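Local coordinates for GCN5-related N-acetyltransferase (Brucella abortus, PDB 7N1L), which probably transfers an acyl group, most likely acetyl from acetyl-CoA, to an amine, as a member of the GCN5-related N-acetyltransferase family, at residues 120-123 with 124-128. Numbering follows the deposited sequence.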
# COMPACT_ATOMS: atom_id res chain seq x y z
N ILE A 120 22.36 3.02 -8.55
CA ILE A 120 21.67 1.73 -8.50
C ILE A 120 20.20 1.88 -8.09
O ILE A 120 19.31 1.25 -8.68
CB ILE A 120 22.44 0.77 -7.57
CG1 ILE A 120 23.79 0.38 -8.22
CG2 ILE A 120 21.62 -0.49 -7.30
CD1 ILE A 120 24.72 -0.36 -7.31
N ALA A 121 19.91 2.71 -7.09
CA ALA A 121 18.53 2.86 -6.64
C ALA A 121 17.63 3.37 -7.77
O ALA A 121 16.55 2.83 -8.01
CB ALA A 121 18.46 3.78 -5.42
N LYS A 122 18.10 4.37 -8.50
CA LYS A 122 17.36 4.85 -9.67
C LYS A 122 17.21 3.74 -10.72
O LYS A 122 16.18 3.65 -11.39
CB LYS A 122 18.06 6.07 -10.25
CG LYS A 122 17.84 6.31 -11.74
CD LYS A 122 16.53 7.04 -11.97
CE LYS A 122 16.53 7.86 -13.26
NZ LYS A 122 16.88 7.07 -14.50
N ALA A 123 18.25 2.91 -10.90
CA ALA A 123 18.11 1.82 -11.85
C ALA A 123 17.00 0.85 -11.43
O ALA A 123 16.24 0.37 -12.28
CB ALA A 123 19.46 1.10 -12.03
N LEU A 124 16.86 0.60 -10.13
CA LEU A 124 15.80 -0.26 -9.63
C LEU A 124 14.41 0.33 -9.89
O LEU A 124 13.46 -0.41 -10.22
CB LEU A 124 16.00 -0.53 -8.13
CG LEU A 124 17.13 -1.51 -7.74
CD1 LEU A 124 17.47 -1.39 -6.25
CD2 LEU A 124 16.77 -2.97 -8.13
N ILE A 125 14.23 1.63 -9.65
CA ILE A 125 12.94 2.25 -9.90
C ILE A 125 12.64 2.27 -11.40
O ILE A 125 11.50 2.04 -11.82
CB ILE A 125 12.87 3.66 -9.29
CG1 ILE A 125 13.00 3.59 -7.76
CG2 ILE A 125 11.55 4.29 -9.61
CD1 ILE A 125 11.85 2.85 -7.08
N ASP A 126 13.68 2.48 -12.23
CA ASP A 126 13.49 2.50 -13.68
C ASP A 126 12.97 1.16 -14.19
O ASP A 126 12.07 1.11 -15.03
CB ASP A 126 14.81 2.83 -14.40
CG ASP A 126 15.15 4.31 -14.40
OD1 ASP A 126 14.31 5.13 -14.00
OD2 ASP A 126 16.25 4.68 -14.87
N VAL A 127 13.57 0.05 -13.72
CA VAL A 127 13.10 -1.28 -14.11
C VAL A 127 11.66 -1.49 -13.66
O VAL A 127 10.82 -2.02 -14.41
CB VAL A 127 14.03 -2.36 -13.55
CG1 VAL A 127 13.36 -3.75 -13.68
CG2 VAL A 127 15.38 -2.35 -14.26
N LEU A 128 11.35 -1.07 -12.44
CA LEU A 128 9.99 -1.18 -11.94
C LEU A 128 9.01 -0.37 -12.79
O LEU A 128 7.91 -0.85 -13.11
CB LEU A 128 9.94 -0.72 -10.50
CG LEU A 128 8.71 -1.13 -9.73
CD1 LEU A 128 8.40 -2.67 -9.82
CD2 LEU A 128 8.91 -0.65 -8.31
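K122 and D126, one helical turn apart, form an i to i+4 salt bridge that illustrates how an amphipathic helix pairs its charges on the side facing away from the sheet, where D126 is partly exposed. NZ of K122 is modelled 2.5 Å from OD2 of D126, so short that the exact length is doubtful; OD1 of D126 lies farther off, 3.3 Å from NZ of K122. CG of K122 lies roughly anti to the backbone N (chi1 154°); a bend at chi2 carries CD and CE back across the carboxylate, with CD 3.6 Å from OD1 of D126, and a second at chi4 turns NZ onto OD2. The two side chains cross obliquely.

Backbone hydrogen bonds join the same residues and their neighbours. The amides of L124, I125, D126 and V127 each donate to the carbonyl four residues earlier, from the 2.9 Å bond of L124 N to I120 O to the 3.1 Å bond of V127 N to A123 O.

Apolar contact within the helix is slight, CG2 of I120 standing 4.4 Å from CD1 of L124. Both side chains instead pack on A79 of strand 74-81, while I125 meets I109, L154 of helix 150-158 and I169 of the second subunit. The arrangement is that of a regular amphipathic alpha-helix packed against the central beta-sheet of the GNAT fold.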